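ABC transporter periplasmic substrate-binding protein (Desulfovibrio alaskensis, PDB 5MY5) probably captures tungstate with high selectivity in the periplasm and hands it to an ABC transporter for uptake into the cell. Local coordinates at residues A[200-205]-A[262-267]; A[226-231]-A[240-245]; A[152-157]-A[217-222]. The protein carries 2 engineered substitutions. All coordinates share one frame; numbering follows the deposited sequence.

Interaction 1 of 3, residues A[200-205]-A[262-267]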
ATOM      1  N   TYR A 200       4.276   9.570 -11.606  1.00 20.50           N
ATOM      2  CA  TYR A 200       5.563  10.144 -12.008  1.00 20.25           C
ATOM      3  C   TYR A 200       5.895   9.869 -13.555  1.00 22.01           C
ATOM      4  O   TYR A 200       6.330  10.759 -14.278  1.00 22.52           O
ATOM      5  CB  TYR A 200       6.672   9.470 -11.129  1.00 20.53           C
ATOM      6  CG  TYR A 200       8.080   9.585 -11.653  1.00 20.64           C
ATOM      7  CD1 TYR A 200       8.716  10.808 -11.594  1.00 18.81           C
ATOM      8  CD2 TYR A 200       8.793   8.474 -12.176  1.00 20.18           C
ATOM      9  CE1 TYR A 200       9.986  10.996 -12.126  1.00 20.04           C
ATOM     10  CE2 TYR A 200      10.081   8.628 -12.620  1.00 21.20           C
ATOM     11  CZ  TYR A 200      10.662   9.868 -12.578  1.00 18.45           C
ATOM     12  OH  TYR A 200      11.953   9.837 -13.115  1.00 24.39           O
ATOM     13  N   GLU A 201       5.675   8.649 -14.003  1.00 21.88           N
ATOM     14  CA  GLU A 201       5.909   8.232 -15.381  1.00 19.85           C
ATOM     15  C   GLU A 201       5.022   9.129 -16.326  1.00 22.32           C
ATOM     16  O   GLU A 201       5.518   9.633 -17.346  1.00 23.89           O
ATOM     17  CB  GLU A 201       5.450   6.791 -15.488  1.00 21.69           C
ATOM     18  CG  GLU A 201       5.547   6.203 -16.891  1.00 21.98           C
ATOM     19  CD  GLU A 201       4.963   4.821 -17.004  1.00 26.15           C
ATOM     20  OE1 GLU A 201       3.899   4.492 -16.465  1.00 23.63           O
ATOM     21  OE2 GLU A 201       5.609   3.963 -17.615  1.00 25.40           O
ATOM     22  N   ALA A 202       3.791   9.382 -15.935  1.00 21.03           N
ATOM     23  CA  ALA A 202       2.889  10.295 -16.710  1.00 24.24           C
ATOM     24  C   ALA A 202       3.321  11.757 -16.715  1.00 27.05           C
ATOM     25  O   ALA A 202       3.244  12.412 -17.728  1.00 29.46           O
ATOM     26  CB  ALA A 202       1.433  10.126 -16.230  1.00 26.94           C
ATOM     27  N   SER A 203       3.833  12.263 -15.606  1.00 25.75           N
ATOM     28  CA  SER A 203       4.473  13.559 -15.569  1.00 28.80           C
ATOM     29  C   SER A 203       5.660  13.752 -16.465  1.00 31.27           C
ATOM     30  O   SER A 203       5.992  14.923 -16.727  1.00 33.99           O
ATOM     31  CB  SER A 203       4.813  13.972 -14.125  1.00 30.79           C
ATOM     32  OG  SER A 203       6.006  13.399 -13.705  1.00 31.31           O
ATOM     33  N   MET A 204       6.322  12.664 -16.870  1.00 28.35           N
ATOM     34  CA  MET A 204       7.388  12.708 -17.871  1.00 30.12           C
ATOM     35  C   MET A 204       6.914  12.176 -19.225  1.00 31.06           C
ATOM     36  O   MET A 204       7.707  11.535 -19.949  1.00 28.00           O
ATOM     37  CB  MET A 204       8.601  11.946 -17.368  1.00 32.38           C
ATOM     38  CG  MET A 204       9.061  12.338 -15.959  1.00 38.83           C
ATOM     39  SD  MET A 204      10.134  13.771 -15.760  1.00 47.20           S
ATOM     40  CE  MET A 204      11.416  13.480 -16.965  1.00 42.92           C
ATOM     41  N   ASP A 205       5.648  12.396 -19.566  1.00 30.15           N
ATOM     42  CA  ASP A 205       5.066  11.957 -20.877  1.00 30.95           C
ATOM     43  C   ASP A 205       5.345  10.508 -21.212  1.00 31.31           C
ATOM     44  O   ASP A 205       5.603  10.176 -22.361  1.00 29.71           O
ATOM     45  CB  ASP A 205       5.580  12.796 -22.072  1.00 39.47           C
ATOM     46  CG  ASP A 205       5.333  14.259 -21.909  1.00 50.98           C
ATOM     47  OD1 ASP A 205       4.148  14.657 -21.881  1.00 50.24           O
ATOM     48  OD2 ASP A 205       6.335  15.016 -21.832  1.00 56.35           O
ATOM     49  N   LYS A 262      -8.356   1.356 -12.826  1.00 20.02           N
ATOM     50  CA  LYS A 262      -7.140   1.941 -13.462  1.00 20.71           C
ATOM     51  C   LYS A 262      -6.776   3.233 -12.889  1.00 20.02           C
ATOM     52  O   LYS A 262      -7.614   4.094 -12.624  1.00 20.98           O
ATOM     53  CB  LYS A 262      -7.401   2.268 -14.963  1.00 22.89           C
ATOM     54  CG  LYS A 262      -8.005   1.143 -15.752  1.00 24.68           C
ATOM     55  CD  LYS A 262      -6.960   0.153 -16.106  1.00 24.82           C
ATOM     56  CE  LYS A 262      -7.622  -1.048 -16.809  1.00 27.03           C
ATOM     57  NZ  LYS A 262      -6.671  -2.104 -16.834  1.00 24.52           N
ATOM     58  N   LEU A 263      -5.477   3.453 -12.737  1.00 18.75           N
ATOM     59  CA  LEU A 263      -4.912   4.735 -12.468  1.00 19.36           C
ATOM     60  C   LEU A 263      -4.155   5.209 -13.682  1.00 21.33           C
ATOM     61  O   LEU A 263      -3.288   4.482 -14.145  1.00 20.30           O
ATOM     62  CB  LEU A 263      -3.933   4.585 -11.241  1.00 20.46           C
ATOM     63  CG  LEU A 263      -3.261   5.889 -10.859  1.00 23.71           C
ATOM     64  CD1 LEU A 263      -4.244   6.926 -10.344  1.00 28.14           C
ATOM     65  CD2 LEU A 263      -2.081   5.733  -9.853  1.00 24.39           C
ATOM     66  N   MET A 264      -4.593   6.329 -14.262  1.00 22.91           N
ATOM     67  CA  MET A 264      -4.052   6.825 -15.528  1.00 22.79           C
ATOM     68  C   MET A 264      -3.925   5.693 -16.534  1.00 19.68           C
ATOM     69  O   MET A 264      -2.918   5.491 -17.193  1.00 22.67           O
ATOM     70  CB  MET A 264      -2.738   7.534 -15.328  1.00 27.01           C
ATOM     71  CG  MET A 264      -2.962   8.722 -14.453  1.00 27.32           C
ATOM     72  SD  MET A 264      -1.460   9.575 -14.017  1.00 32.52           S
ATOM     73  CE  MET A 264      -2.229  10.722 -12.894  1.00 36.45           C
ATOM     74  N   GLY A 265      -4.969   4.874 -16.633  1.00 20.87           N
ATOM     75  CA  GLY A 265      -5.001   3.807 -17.590  1.00 19.63           C
ATOM     76  C   GLY A 265      -4.310   2.496 -17.319  1.00 19.64           C
ATOM     77  O   GLY A 265      -4.309   1.546 -18.109  1.00 20.98           O
ATOM     78  N   LYS A 266      -3.717   2.412 -16.115  1.00 17.92           N
ATOM     79  CA  LYS A 266      -2.902   1.276 -15.739  1.00 19.06           C
ATOM     80  C   LYS A 266      -3.452   0.554 -14.513  1.00 18.96           C
ATOM     81  O   LYS A 266      -3.996   1.167 -13.591  1.00 18.52           O
ATOM     82  CB  LYS A 266      -1.498   1.821 -15.466  1.00 21.65           C
ATOM     83  CG  LYS A 266      -0.812   2.205 -16.779  1.00 21.89           C
ATOM     84  CD  LYS A 266       0.669   2.278 -16.785  1.00 25.04           C
ATOM     85  CE  LYS A 266       1.203   2.681 -18.144  1.00 25.64           C
ATOM     86  NZ  LYS A 266       2.682   2.551 -18.150  1.00 28.62           N
ATOM     87  N   ALA A 267      -3.227  -0.730 -14.444  1.00 18.98           N
ATOM     88  CA  ALA A 267      -3.734  -1.592 -13.354  1.00 20.58           C
ATOM     89  C   ALA A 267      -2.993  -1.242 -12.031  1.00 20.77           C
ATOM     90  O   ALA A 267      -1.797  -0.845 -12.072  1.00 21.15           O
ATOM     91  CB  ALA A 267      -3.459  -3.058 -13.649  1.00 23.67           C
TER
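In E201 the CG lies anti to the backbone N (chi1 177°) and the chain runs on extended, which carries the carboxylate well clear of helix 194-203; K266, its CG anti to its own carbonyl carbon and the rest of the chain stretched out, brings its ammonium group to meet it. The two side chains cross at about a right angle, and the salt bridge forms where their charged ends meet. K266 NZ donates to E201 OE1 at 2.8 Å, on the syn side of the carboxylate but 34° out of its plane. A second, weak bond from K266 NZ to E201 OE2, 3.3 Å long, makes the grip forked and uneven. The methylenes of K266 follow the ammonium in, with CE 3.7 Å from E201 OE1.

A beta hairpin supplies the lysine. Two short, weakly bonded strand ends, about 262-263 and 266-267, are joined by a type I' turn from L263 to K266, closed by backbone bonds in both directions between these two residues. M264 and G265 both have positive phi, as the two central residues of a type I' turn do. M264 sends out an extended side chain, and its SD rests 3.7 Å from A202 CB. This small apolar touch lies beside the salt bridge: E201 faces K266, and A202 faces M264. Within the hairpin, L263 leans on I198 and K199, one turn earlier in the same helix.

The helix stops just past the contact in a Schellman motif, with D205 at positive phi as its C-prime residue and its N bonded to A202 O. Near this end S203 OG bonds back to Y200 O at 2.7 Å, while the CB of Y200 points away from the hairpin and its side chain packs against helix 176-186, touching L177, I180 and A184.

Interaction 2 of 3, residues A[226-231]-A[240-245]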
ATOM      1  N   ALA A 226     -10.288  -5.776   5.192  1.00 13.56           N
ATOM      2  CA  ALA A 226     -11.316  -5.067   5.932  1.00 14.80           C
ATOM      3  C   ALA A 226     -11.484  -5.699   7.278  1.00 14.85           C
ATOM      4  O   ALA A 226     -11.361  -6.962   7.413  1.00 16.43           O
ATOM      5  CB  ALA A 226     -12.664  -5.081   5.185  1.00 16.08           C
ATOM      6  N   ILE A 227     -11.742  -4.874   8.285  1.00 14.24           N
ATOM      7  CA  ILE A 227     -11.952  -5.397   9.666  1.00 15.07           C
ATOM      8  C   ILE A 227     -13.091  -4.631  10.287  1.00 15.06           C
ATOM      9  O   ILE A 227     -12.979  -3.462  10.652  1.00 15.43           O
ATOM     10  CB  ILE A 227     -10.679  -5.109  10.526  1.00 16.61           C
ATOM     11  CG1 ILE A 227      -9.435  -5.709   9.880  1.00 18.75           C
ATOM     12  CG2 ILE A 227     -10.888  -5.740  11.890  1.00 17.96           C
ATOM     13  CD1 ILE A 227      -8.097  -5.211  10.464  1.00 20.12           C
ATOM     14  N   PRO A 228     -14.247  -5.312  10.470  1.00 16.00           N
ATOM     15  CA  PRO A 228     -15.346  -4.760  11.254  1.00 16.87           C
ATOM     16  C   PRO A 228     -14.893  -4.488  12.711  1.00 16.72           C
ATOM     17  O   PRO A 228     -14.247  -5.371  13.282  1.00 17.07           O
ATOM     18  CB  PRO A 228     -16.425  -5.837  11.179  1.00 16.52           C
ATOM     19  CG  PRO A 228     -16.147  -6.554   9.879  1.00 17.80           C
ATOM     20  CD  PRO A 228     -14.598  -6.594   9.859  1.00 17.55           C
ATOM     21  N   VAL A 229     -15.282  -3.366  13.213  1.00 16.44           N
ATOM     22  CA  VAL A 229     -15.020  -3.047  14.664  1.00 17.65           C
ATOM     23  C   VAL A 229     -15.962  -3.968  15.450  1.00 19.82           C
ATOM     24  O   VAL A 229     -17.062  -4.226  15.093  1.00 20.36           O
ATOM     25  CB  VAL A 229     -15.228  -1.579  14.896  1.00 17.04           C
ATOM     26  CG1 VAL A 229     -15.218  -1.202  16.411  1.00 17.62           C
ATOM     27  CG2 VAL A 229     -14.174  -0.761  14.206  1.00 17.49           C
ATOM     28  N   ASN A 230     -15.457  -4.508  16.552  1.00 18.22           N
ATOM     29  CA  ASN A 230     -16.145  -5.560  17.330  1.00 20.15           C
ATOM     30  C   ASN A 230     -17.180  -4.964  18.268  1.00 20.13           C
ATOM     31  O   ASN A 230     -16.855  -4.112  19.071  1.00 20.90           O
ATOM     32  CB  ASN A 230     -15.094  -6.332  18.125  1.00 20.97           C
ATOM     33  CG  ASN A 230     -15.645  -7.610  18.652  1.00 20.41           C
ATOM     34  OD1 ASN A 230     -16.811  -7.730  18.959  1.00 23.80           O
ATOM     35  ND2 ASN A 230     -14.767  -8.596  18.767  1.00 23.15           N
ATOM     36  N   PRO A 231     -18.448  -5.360  18.135  1.00 23.55           N
ATOM     37  CA  PRO A 231     -19.530  -4.846  19.009  1.00 24.53           C
ATOM     38  C   PRO A 231     -19.341  -5.145  20.516  1.00 24.24           C
ATOM     39  O   PRO A 231     -19.860  -4.430  21.376  1.00 23.30           O
ATOM     40  CB  PRO A 231     -20.800  -5.555  18.465  1.00 25.08           C
ATOM     41  CG  PRO A 231     -20.407  -6.152  17.213  1.00 27.67           C
ATOM     42  CD  PRO A 231     -18.956  -6.274  17.099  1.00 23.58           C
ATOM     43  N   ASP A 240     -23.850  -4.654  11.229  1.00 21.54           N
ATOM     44  CA  ASP A 240     -24.539  -5.237  10.083  1.00 21.92           C
ATOM     45  C   ASP A 240     -24.175  -4.444   8.791  1.00 20.44           C
ATOM     46  O   ASP A 240     -23.982  -5.028   7.778  1.00 19.56           O
ATOM     47  CB  ASP A 240     -26.042  -5.188  10.298  1.00 21.93           C
ATOM     48  CG  ASP A 240     -26.491  -6.133  11.332  1.00 31.51           C
ATOM     49  OD1 ASP A 240     -25.804  -7.153  11.595  1.00 34.49           O
ATOM     50  OD2 ASP A 240     -27.573  -5.877  11.872  1.00 37.45           O
ATOM     51  N   LEU A 241     -24.020  -3.114   8.891  1.00 19.64           N
ATOM     52  CA  LEU A 241     -23.576  -2.270   7.726  1.00 17.62           C
ATOM     53  C   LEU A 241     -22.112  -2.708   7.385  1.00 18.29           C
ATOM     54  O   LEU A 241     -21.756  -2.819   6.213  1.00 17.16           O
ATOM     55  CB  LEU A 241     -23.610  -0.841   7.959  1.00 17.86           C
ATOM     56  CG  LEU A 241     -24.947  -0.265   8.342  1.00 19.77           C
ATOM     57  CD1 LEU A 241     -24.953   1.217   8.495  1.00 20.03           C
ATOM     58  CD2 LEU A 241     -26.081  -0.756   7.459  1.00 21.17           C
ATOM     59  N   ALA A 242     -21.259  -2.842   8.407  1.00 18.01           N
ATOM     60  CA  ALA A 242     -19.851  -3.247   8.145  1.00 17.52           C
ATOM     61  C   ALA A 242     -19.738  -4.554   7.441  1.00 16.00           C
ATOM     62  O   ALA A 242     -19.012  -4.762   6.417  1.00 16.74           O
ATOM     63  CB  ALA A 242     -19.092  -3.232   9.463  1.00 17.24           C
ATOM     64  N   ASP A 243     -20.518  -5.520   7.954  1.00 16.27           N
ATOM     65  CA  ASP A 243     -20.550  -6.825   7.321  1.00 17.13           C
ATOM     66  C   ASP A 243     -21.079  -6.747   5.867  1.00 16.26           C
ATOM     67  O   ASP A 243     -20.595  -7.476   5.061  1.00 17.09           O
ATOM     68  CB  ASP A 243     -21.486  -7.810   8.068  1.00 21.29           C
ATOM     69  CG  ASP A 243     -20.946  -8.271   9.402  1.00 25.49           C
ATOM     70  OD1 ASP A 243     -19.706  -8.074   9.609  1.00 26.45           O
ATOM     71  OD2 ASP A 243     -21.800  -8.784  10.247  1.00 24.00           O
ATOM     72  N   LYS A 244     -22.040  -5.853   5.591  1.00 16.63           N
ATOM     73  CA  LYS A 244     -22.544  -5.674   4.239  1.00 16.03           C
ATOM     74  C   LYS A 244     -21.464  -5.185   3.306  1.00 16.44           C
ATOM     75  O   LYS A 244     -21.371  -5.606   2.142  1.00 17.07           O
ATOM     76  CB  LYS A 244     -23.755  -4.784   4.249  1.00 17.88           C
ATOM     77  CG  LYS A 244     -24.479  -4.599   2.930  1.00 21.83           C
ATOM     78  CD  LYS A 244     -25.218  -5.848   2.399  1.00 24.35           C
ATOM     79  CE  LYS A 244     -26.250  -6.464   3.373  1.00 24.96           C
ATOM     80  NZ  LYS A 244     -27.443  -5.551   3.661  1.00 23.86           N
ATOM     81  N   PHE A 245     -20.613  -4.278   3.775  1.00 14.52           N
ATOM     82  CA  PHE A 245     -19.512  -3.779   2.970  1.00 16.95           C
ATOM     83  C   PHE A 245     -18.544  -4.928   2.669  1.00 15.24           C
ATOM     84  O   PHE A 245     -18.021  -4.973   1.563  1.00 16.49           O
ATOM     85  CB  PHE A 245     -18.776  -2.574   3.659  1.00 14.80           C
ATOM     86  CG  PHE A 245     -17.655  -2.036   2.882  1.00 16.28           C
ATOM     87  CD1 PHE A 245     -17.877  -1.210   1.803  1.00 16.71           C
ATOM     88  CD2 PHE A 245     -16.378  -2.346   3.216  1.00 16.90           C
ATOM     89  CE1 PHE A 245     -16.812  -0.703   1.064  1.00 19.67           C
ATOM     90  CE2 PHE A 245     -15.317  -1.767   2.510  1.00 19.11           C
ATOM     91  CZ  PHE A 245     -15.521  -0.991   1.452  1.00 17.89           C
TER
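A strand running out of the central sheet and the helix that follows it meet here: P228, the last residue of strand 221-228, lies against the buried side of helix 239-250. The backbones come close, with the CA atoms of P228 and A242 5.7 Å apart, an approach consistent with the small alanine side chain. P228 CB and A242 CB stand 4.1 Å from each other in a plain apolar contact. Further along the same pyrrolidine ring, P228 CG has D243 OD1 at 3.9 Å, and the two side chains cross at about a right angle. The CB of D243 does not itself point at the strand; its CG lies anti to the carbonyl carbon (chi1 -71°), and this swings the carboxylate end nearer the proline. That oxygen finds its polar partner within its own helix, in a salt bridge from D243 OD1 to K239 NZ; the proline ring touches K239 as well. The proline also touches V246, one turn beyond A242. The helix touches two strands of the sheet, since A242 also meets L28 of strand 27-33, and F245 reaches the same strand while meeting F49 edge-to-face.

Interaction 3 of 3, residues A[152-157]-A[217-222]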
ATOM      1  N   LYS A 152      12.592  -0.916   4.550  1.00 19.23           N
ATOM      2  CA  LYS A 152      13.515  -1.451   5.549  1.00 20.14           C
ATOM      3  C   LYS A 152      13.319  -2.943   5.685  1.00 19.88           C
ATOM      4  O   LYS A 152      14.305  -3.677   5.858  1.00 23.49           O
ATOM      5  CB  LYS A 152      13.279  -0.842   6.903  1.00 21.48           C
ATOM      6  CG  LYS A 152      13.875   0.533   6.948  1.00 23.16           C
ATOM      7  CD  LYS A 152      13.898   1.207   8.337  1.00 26.45           C
ATOM      8  CE  LYS A 152      12.565   1.808   8.690  1.00 28.25           C
ATOM      9  NZ  LYS A 152      12.536   2.360  10.093  1.00 32.51           N
ATOM     10  N   SER A 153      12.082  -3.415   5.630  1.00 20.73           N
ATOM     11  CA  SER A 153      11.780  -4.826   5.786  1.00 21.97           C
ATOM     12  C   SER A 153      12.441  -5.651   4.696  1.00 25.24           C
ATOM     13  O   SER A 153      12.752  -6.808   4.939  1.00 26.04           O
ATOM     14  CB  SER A 153      10.261  -5.121   5.846  1.00 23.92           C
ATOM     15  OG  SER A 153       9.607  -5.169   4.573  1.00 25.03           O
ATOM     16  N   LEU A 154      12.579  -5.103   3.480  1.00 21.50           N
ATOM     17  CA  LEU A 154      13.192  -5.820   2.355  1.00 21.53           C
ATOM     18  C   LEU A 154      14.650  -6.129   2.587  1.00 22.81           C
ATOM     19  O   LEU A 154      15.158  -7.256   2.275  1.00 23.96           O
ATOM     20  CB  LEU A 154      13.122  -5.026   1.071  1.00 20.66           C
ATOM     21  CG  LEU A 154      11.713  -4.645   0.561  1.00 20.71           C
ATOM     22  CD1 LEU A 154      11.738  -3.959  -0.770  1.00 22.50           C
ATOM     23  CD2 LEU A 154      10.779  -5.830   0.497  1.00 21.42           C
ATOM     24  N   TRP A 155      15.368  -5.173   3.165  1.00 21.39           N
ATOM     25  CA  TRP A 155      16.756  -5.379   3.436  1.00 21.56           C
ATOM     26  C   TRP A 155      16.959  -6.456   4.444  1.00 25.54           C
ATOM     27  O   TRP A 155      18.008  -7.074   4.435  1.00 27.75           O
ATOM     28  CB  TRP A 155      17.449  -4.082   3.901  1.00 20.66           C
ATOM     29  CG  TRP A 155      17.560  -3.083   2.847  1.00 17.05           C
ATOM     30  CD1 TRP A 155      16.715  -1.932   2.636  1.00 17.34           C
ATOM     31  CD2 TRP A 155      18.510  -3.024   1.728  1.00 17.20           C
ATOM     32  NE1 TRP A 155      17.119  -1.305   1.549  1.00 18.82           N
ATOM     33  CE2 TRP A 155      18.216  -1.908   0.951  1.00 18.07           C
ATOM     34  CE3 TRP A 155      19.597  -3.834   1.345  1.00 17.30           C
ATOM     35  CZ2 TRP A 155      18.970  -1.539  -0.175  1.00 16.69           C
ATOM     36  CZ3 TRP A 155      20.312  -3.510   0.298  1.00 17.81           C
ATOM     37  CH2 TRP A 155      20.031  -2.398  -0.520  1.00 18.01           C
ATOM     38  N   LYS A 156      16.011  -6.620   5.358  1.00 27.05           N
ATOM     39  CA  LYS A 156      16.127  -7.647   6.397  1.00 36.15           C
ATOM     40  C   LYS A 156      16.215  -9.058   5.854  1.00 35.29           C
ATOM     41  O   LYS A 156      16.667  -9.935   6.581  1.00 35.38           O
ATOM     42  CB  LYS A 156      14.968  -7.548   7.399  1.00 39.49           C
ATOM     43  CG  LYS A 156      15.078  -6.369   8.326  1.00 48.79           C
ATOM     44  CD  LYS A 156      15.819  -6.705   9.615  1.00 54.33           C
ATOM     45  CE  LYS A 156      15.606  -5.612  10.650  1.00 60.51           C
ATOM     46  NZ  LYS A 156      14.322  -5.807  11.384  1.00 63.30           N
ATOM     47  N   GLN A 157      15.847  -9.280   4.595  1.00 38.96           N
ATOM     48  CA  GLN A 157      15.898 -10.569   3.937  1.00 40.16           C
ATOM     49  C   GLN A 157      17.076 -10.826   3.008  1.00 40.50           C
ATOM     50  O   GLN A 157      17.080 -11.879   2.361  1.00 47.92           O
ATOM     51  CB  GLN A 157      14.612 -10.770   3.108  1.00 48.52           C
ATOM     52  CG  GLN A 157      13.299 -10.458   3.809  1.00 49.11           C
ATOM     53  CD  GLN A 157      13.072 -11.278   5.087  1.00 56.20           C
ATOM     54  OE1 GLN A 157      13.138 -10.755   6.210  1.00 53.57           O
ATOM     55  NE2 GLN A 157      12.766 -12.561   4.915  1.00 55.60           N
ATOM     56  N   ASP A 217       7.473  -9.825  -7.196  1.00 25.36           N
ATOM     57  CA  ASP A 217       7.842 -10.645  -6.121  1.00 22.97           C
ATOM     58  C   ASP A 217       6.766 -10.604  -5.023  1.00 25.48           C
ATOM     59  O   ASP A 217       6.294  -9.509  -4.704  1.00 24.57           O
ATOM     60  CB  ASP A 217       9.164 -10.164  -5.518  1.00 24.99           C
ATOM     61  CG  ASP A 217      10.219  -9.959  -6.522  1.00 25.78           C
ATOM     62  OD1 ASP A 217      10.162  -9.028  -7.352  1.00 29.26           O
ATOM     63  OD2 ASP A 217      11.194 -10.727  -6.364  1.00 30.19           O
ATOM     64  N   LYS A 218       6.422 -11.715  -4.401  1.00 27.35           N
ATOM     65  CA  LYS A 218       5.335 -11.722  -3.386  1.00 29.14           C
ATOM     66  C   LYS A 218       5.634 -10.798  -2.194  1.00 22.33           C
ATOM     67  O   LYS A 218       4.719 -10.207  -1.600  1.00 24.01           O
ATOM     68  CB  LYS A 218       5.111 -13.160  -2.857  1.00 36.32           C
ATOM     69  CG  LYS A 218       4.068 -13.338  -1.744  1.00 42.40           C
ATOM     70  CD  LYS A 218       4.211 -14.642  -0.935  1.00 52.11           C
ATOM     71  CE  LYS A 218       3.506 -15.846  -1.541  1.00 58.01           C
ATOM     72  NZ  LYS A 218       2.063 -15.642  -1.883  1.00 60.59           N
ATOM     73  N   ILE A 219       6.897 -10.645  -1.817  1.00 22.99           N
ATOM     74  CA  ILE A 219       7.276  -9.769  -0.732  1.00 22.42           C
ATOM     75  C   ILE A 219       6.926  -8.313  -1.018  1.00 23.22           C
ATOM     76  O   ILE A 219       6.859  -7.509  -0.062  1.00 22.36           O
ATOM     77  CB  ILE A 219       8.797  -9.896  -0.389  1.00 26.12           C
ATOM     78  CG1 ILE A 219       9.128  -9.289   0.973  1.00 29.09           C
ATOM     79  CG2 ILE A 219       9.660  -9.284  -1.454  1.00 26.32           C
ATOM     80  CD1 ILE A 219      10.570  -9.596   1.392  1.00 37.79           C
ATOM     81  N   LEU A 220       6.754  -7.944  -2.284  1.00 20.64           N
ATOM     82  CA  LEU A 220       6.382  -6.589  -2.646  1.00 18.31           C
ATOM     83  C   LEU A 220       4.840  -6.297  -2.595  1.00 18.03           C
ATOM     84  O   LEU A 220       4.432  -5.193  -2.856  1.00 18.56           O
ATOM     85  CB  LEU A 220       6.893  -6.247  -4.050  1.00 20.12           C
ATOM     86  CG  LEU A 220       8.417  -6.226  -4.185  1.00 20.22           C
ATOM     87  CD1 LEU A 220       8.788  -6.147  -5.661  1.00 22.36           C
ATOM     88  CD2 LEU A 220       9.023  -5.055  -3.411  1.00 19.85           C
ATOM     89  N   PHE A 221       4.067  -7.312  -2.293  1.00 18.01           N
ATOM     90  CA  PHE A 221       2.603  -7.106  -2.162  1.00 19.32           C
ATOM     91  C   PHE A 221       2.202  -6.289  -0.957  1.00 17.85           C
ATOM     92  O   PHE A 221       2.815  -6.413   0.100  1.00 19.11           O
ATOM     93  CB  PHE A 221       1.871  -8.429  -2.097  1.00 20.13           C
ATOM     94  CG  PHE A 221       1.980  -9.292  -3.346  1.00 25.10           C
ATOM     95  CD1 PHE A 221       2.640  -8.856  -4.513  1.00 25.65           C
ATOM     96  CD2 PHE A 221       1.467 -10.619  -3.298  1.00 31.68           C
ATOM     97  CE1 PHE A 221       2.734  -9.681  -5.638  1.00 30.11           C
ATOM     98  CE2 PHE A 221       1.602 -11.449  -4.397  1.00 30.10           C
ATOM     99  CZ  PHE A 221       2.232 -10.965  -5.565  1.00 29.60           C
ATOM    100  N   ASN A 222       1.211  -5.456  -1.148  1.00 17.02           N
ATOM    101  CA  ASN A 222       0.646  -4.624  -0.095  1.00 17.48           C
ATOM    102  C   ASN A 222      -0.778  -5.099   0.117  1.00 15.85           C
ATOM    103  O   ASN A 222      -1.710  -4.524  -0.504  1.00 18.00           O
ATOM    104  CB  ASN A 222       0.761  -3.175  -0.477  1.00 17.52           C
ATOM    105  CG  ASN A 222       0.372  -2.193   0.673  1.00 21.46           C
ATOM    106  OD1 ASN A 222       0.754  -2.418   1.814  1.00 21.28           O
ATOM    107  ND2 ASN A 222      -0.373  -1.120   0.344  1.00 22.38           N
TER
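L154 fills the tight part of this contact by dividing its two methyl groups between neighbouring residues. Its CD1 meets L220 CD2 at 3.9 Å, the two side chains crossing at about a right angle, while L154 CD2 lies 3.9 Å from I219 CG1 and just as near to I219 CD1. The leucine's branch, set by a chi1 of -60°, reaches farther toward I219 and L220 than its CB does. L154 and L220 are both buried, and both also touch V124 of helix 124-133.

The contact belongs to a domain of the periplasmic binding protein superfamily, probably within one of the two lobes of that fold. Here the 3-10 segment 218-220, just before strand 221-228, meets the C-terminal part of helix 146-155. L220 is anchored there by a backbone bond to F107 of strand 100-112.

The solvent side is thinner. Q157, an exposed residue, touches the isoleucine through an aliphatic carbon alone, its CG standing 3.7 Å from I219 CD1, at a loose edge where the glutamine chain bends at chi2 (-58°).

The three contacts share one mixed sheet but lie well apart on it. Interaction 1 and interaction 2 have centres 34 Å apart, and interaction 3 lies 24 Å from the first and 30 Å from the second. Strand 221-228 links interactions 2 and 3: both reach into it, 217-222 at its start and 226-231 at its end. Along the chain interaction 3 closes before interaction 2 opens, its segments alternate with those of interaction 1, and interaction 2 is nested inside the loop closed by interaction 1. The alternation of interactions 1 and 3 shows the chain weaving back and forth, consistent with the periplasmic binding protein fold, in which the chain passes between two lobes.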